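Local coordinates for lantibiotic dehydratase (Microbispora corallina, PDB 5EHK) that dehydrates serine and threonine residues of the NAI-107 precursor peptide in a tRNA-dependent reaction that uses glutamyl-tRNA, at the interface of chains A and B. Numbering follows the deposited sequence. Chains: chain A/B, Lantibiotic dehydratase.

Contact 1: the interface of chains A and B. Residues chain A 470, 675, 720-721; chain B 467-468, 471.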
# COMPACT_ATOMS: atom_id res chain seq x y z
N ALA A 470 4.56 -19.81 28.77
CA ALA A 470 3.31 -19.54 29.49
C ALA A 470 2.80 -20.77 30.26
O ALA A 470 2.37 -20.65 31.41
CB ALA A 470 2.26 -19.02 28.54
N PRO A 675 -0.27 -9.90 26.69
CA PRO A 675 -0.25 -9.17 27.97
C PRO A 675 1.09 -9.35 28.66
O PRO A 675 1.55 -8.45 29.37
CB PRO A 675 -1.35 -9.85 28.80
CG PRO A 675 -1.53 -11.19 28.18
CD PRO A 675 -1.23 -11.02 26.71
N GLU A 720 -2.38 -11.61 38.75
CA GLU A 720 -2.92 -12.32 37.60
C GLU A 720 -1.87 -12.66 36.53
O GLU A 720 -2.07 -13.60 35.73
CB GLU A 720 -4.03 -11.50 36.95
CG GLU A 720 -4.70 -12.19 35.77
CD GLU A 720 -5.64 -11.26 35.05
OE1 GLU A 720 -5.91 -10.18 35.63
OE2 GLU A 720 -6.08 -11.59 33.92
N TRP A 721 -0.78 -11.90 36.49
CA TRP A 721 0.23 -12.11 35.45
C TRP A 721 1.60 -12.33 36.09
O TRP A 721 2.60 -12.52 35.39
CB TRP A 721 0.28 -10.92 34.49
CG TRP A 721 -1.02 -10.67 33.81
CD1 TRP A 721 -1.89 -9.65 34.06
CD2 TRP A 721 -1.63 -11.47 32.80
NE1 TRP A 721 -2.99 -9.75 33.24
CE2 TRP A 721 -2.85 -10.87 32.47
CE3 TRP A 721 -1.25 -12.64 32.14
CZ2 TRP A 721 -3.70 -11.40 31.51
CZ3 TRP A 721 -2.09 -13.16 31.19
CH2 TRP A 721 -3.30 -12.55 30.88
N ALA B 467 -3.61 -15.94 26.08
CA ALA B 467 -2.65 -16.08 27.16
C ALA B 467 -3.30 -16.72 28.38
O ALA B 467 -2.81 -17.75 28.86
CB ALA B 467 -2.06 -14.74 27.52
N LYS B 468 -4.39 -16.13 28.87
CA LYS B 468 -5.15 -16.69 29.98
C LYS B 468 -5.45 -18.16 29.75
O LYS B 468 -5.20 -19.00 30.62
CB LYS B 468 -6.43 -15.90 30.23
CG LYS B 468 -6.17 -14.56 30.90
CD LYS B 468 -7.45 -13.77 31.17
CE LYS B 468 -8.14 -13.31 29.87
NZ LYS B 468 -9.41 -12.53 30.09
N ARG B 471 -1.98 -20.12 30.29
CA ARG B 471 -1.50 -20.23 31.64
C ARG B 471 -2.26 -21.36 32.32
O ARG B 471 -1.67 -22.24 32.94
CB ARG B 471 -1.75 -18.91 32.38
CG ARG B 471 -0.97 -17.76 31.82
CD ARG B 471 0.49 -17.80 32.25
NE ARG B 471 0.62 -17.93 33.70
CZ ARG B 471 0.32 -16.98 34.58
NH1 ARG B 471 -0.11 -15.79 34.16
NH2 ARG B 471 0.46 -17.21 35.88
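The last turns of helix 460-471 of chain B, carrying B:Ala467, B:Lys468 and B:Arg471, press against the C-terminal end of helix 707-721 of chain A in a helix-to-helix-end contact. A:Trp721 provides the broad apolar surface here, and the rim of its six-membered ring points at the partner: CH2 lies 3.5 Å from CG of B:Lys468. The lysine thus offers its aliphatic stem to the indole; its CD passes 3.8 Å from the carboxylate OE2 of A:Glu720, and the bend at chi3 then turns the amino group away. NZ of B:Lys468 remains 5.2 Å from OE2 of A:Glu720, so any attraction is long-range. Within chain A, A:Glu720 CG and A:Pro675 CB lie over opposite faces of the indole, offset towards its rim, and should steady its tilt. A:Pro675 also reaches across, its CG 3.6 Å from the CB of B:Ala467; the small alanine lets the helix come close to both rings. B:Arg471, bent at chi2 and chi3, sends NH1 to the backbone carbonyl O of A:Glu720 in a weak hydrogen bond of 3.3 Å. CE3 of the indole lies at the guanidinium edge, the two planes 50° apart. On the other flank, CD of this arginine meets O of A:Ala470 at 3.5 Å. A:Ala470 belongs to chain A's own helix 460-471, so the two copies of this helix approach each other across the two-fold axis.

Contact 2: the interface of chains A and B. Residues chain A 205, 212, 431-432, 444, 447; chain B 827-830.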
# COMPACT_ATOMS: atom_id res chain seq x y z
N ARG A 205 16.15 29.03 -8.39
CA ARG A 205 14.96 28.77 -9.19
C ARG A 205 14.59 30.00 -10.01
O ARG A 205 14.09 30.99 -9.48
CB ARG A 205 13.79 28.37 -8.31
CG ARG A 205 13.93 26.97 -7.78
CD ARG A 205 12.79 26.58 -6.86
NE ARG A 205 12.85 25.15 -6.65
CZ ARG A 205 13.22 24.59 -5.51
NH1 ARG A 205 13.51 25.34 -4.45
NH2 ARG A 205 13.26 23.26 -5.40
N ASP A 212 15.28 26.38 1.31
CA ASP A 212 14.24 25.58 1.94
C ASP A 212 14.61 25.40 3.41
O ASP A 212 15.77 25.11 3.74
CB ASP A 212 14.06 24.22 1.24
CG ASP A 212 13.73 24.35 -0.26
OD1 ASP A 212 12.84 25.16 -0.60
OD2 ASP A 212 14.34 23.64 -1.10
N ASP A 431 12.98 18.91 -5.96
CA ASP A 431 11.67 18.48 -6.46
C ASP A 431 11.53 18.63 -7.97
O ASP A 431 10.94 17.79 -8.63
CB ASP A 431 10.59 19.32 -5.81
CG ASP A 431 10.22 18.81 -4.45
OD1 ASP A 431 10.00 17.59 -4.32
OD2 ASP A 431 10.16 19.64 -3.51
N THR A 432 12.07 19.72 -8.50
CA THR A 432 11.91 20.04 -9.90
C THR A 432 12.92 19.37 -10.80
O THR A 432 12.56 18.86 -11.88
CB THR A 432 11.95 21.54 -10.13
OG1 THR A 432 11.06 22.20 -9.20
CG2 THR A 432 11.54 21.84 -11.52
N PRO A 444 12.77 20.08 3.67
CA PRO A 444 11.31 20.27 3.58
C PRO A 444 10.56 18.97 3.39
O PRO A 444 11.14 17.99 2.94
CB PRO A 444 11.14 21.10 2.30
CG PRO A 444 12.33 20.77 1.48
CD PRO A 444 13.46 20.60 2.47
N GLU A 447 7.15 15.18 -1.05
CA GLU A 447 5.83 14.95 -1.60
C GLU A 447 5.65 13.50 -2.10
O GLU A 447 4.54 13.09 -2.44
CB GLU A 447 5.51 16.01 -2.67
CG GLU A 447 5.35 17.46 -2.09
CD GLU A 447 5.72 18.59 -3.08
OE1 GLU A 447 5.93 18.29 -4.29
OE2 GLU A 447 5.79 19.78 -2.64
N PRO B 827 6.10 21.54 -8.64
CA PRO B 827 5.79 21.02 -7.31
C PRO B 827 5.15 22.07 -6.40
O PRO B 827 5.36 23.27 -6.57
CB PRO B 827 7.17 20.61 -6.76
CG PRO B 827 8.14 21.29 -7.60
CD PRO B 827 7.53 21.42 -8.95
N ARG B 828 4.35 21.59 -5.44
CA ARG B 828 3.48 22.42 -4.61
C ARG B 828 4.22 23.53 -3.88
O ARG B 828 3.70 24.64 -3.77
CB ARG B 828 2.70 21.53 -3.65
CG ARG B 828 1.61 22.17 -2.82
CD ARG B 828 0.59 22.99 -3.61
NE ARG B 828 0.80 24.39 -3.29
CZ ARG B 828 -0.04 25.14 -2.59
NH1 ARG B 828 -1.19 24.65 -2.16
NH2 ARG B 828 0.27 26.40 -2.34
N ARG B 829 5.42 23.23 -3.36
CA ARG B 829 6.24 24.24 -2.66
C ARG B 829 6.61 25.41 -3.56
O ARG B 829 6.78 26.52 -3.08
CB ARG B 829 7.50 23.65 -2.04
CG ARG B 829 7.32 22.91 -0.69
CD ARG B 829 8.65 22.27 -0.24
NE ARG B 829 9.39 21.81 -1.42
CZ ARG B 829 10.46 22.43 -1.91
NH1 ARG B 829 10.93 23.50 -1.29
NH2 ARG B 829 11.06 21.99 -3.02
N ASN B 830 6.73 25.15 -4.85
CA ASN B 830 7.13 26.15 -5.84
C ASN B 830 5.97 26.94 -6.50
O ASN B 830 6.21 27.90 -7.24
CB ASN B 830 7.90 25.45 -6.98
CG ASN B 830 9.23 24.84 -6.54
OD1 ASN B 830 9.54 24.75 -5.35
ND2 ASN B 830 10.03 24.43 -7.52
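B:Arg829, in the first turn of helix 828-837, reaches across to chain A and is gripped by two acidic side chains, A:Asp431 and A:Asp212. It buries 90 Å² and is the chief anchor of this polar, charge-rich patch. A bend at chi3 (-35°) turns the guanidinium so that different nitrogens face different carboxylates, a task for which arginine, with N-H groups around a flat rim, is well suited. NH2 forms a salt bridge and hydrogen bond with OD2 of A:Asp431 at 2.6 Å, using the anti lone pair of that oxygen. NE makes a weaker bond to the same OD2, which is therefore held by two donors. NH1 meets OD1 of A:Asp212, also at 2.6 Å, but from above the carboxylate plane, the two flat groups standing almost perpendicular (87°). A:Pro444, which follows a cis peptide bond, lies over one guanidinium face and packs its CB 3.7 Å from CD of the arginine.

A:Glu447 brings its carboxylate, on a chain extended beyond CG, to the start of the same helix. OE2 lies 3.5 Å from the backbone N of B:Arg829 and at a similar distance from that of B:Arg828. A negative group there would be expected to suit the positive end of the helix dipole. B:Pro827, just ahead of the helix, has no backbone N-H to satisfy and presents a compact apolar ring: its CG touches CB of A:Asp431 at 3.6 Å, and its CB faces OE1 of A:Glu447.

B:Asn830 and A:Arg205 cross at about a right angle, the amide lying over one guanidinium face with the planes 64° apart; OD1 is on that face only as modelled. The modelled approach of the two N-H groups, NE and ND2, leaves the amide orientation doubtful, and exchanging OD1 and ND2 would put an acceptor beside NE. As modelled, ND2 of B:Asn830 hydrogen-bonds to the hydroxyl OG1 of A:Thr432 at 3.0 Å.

The C-alpha centres of contact 1 and contact 2 lie about 53 Å apart, and the two share no residue or secondary-structure element. Contact 1 joins helical ends close to the two-fold axis and relies mainly on apolar packing; contact 2 docks the start of a helix from one chain onto strands and loops of the other through charged groups. Two-fold symmetry repeats each with the chains exchanged, so the subunits are pinned at widely separated points. Such spacing would resist rocking of one subunit against the other, consistent with a stable dimer, although the crystal alone does not prove that assembly in solution.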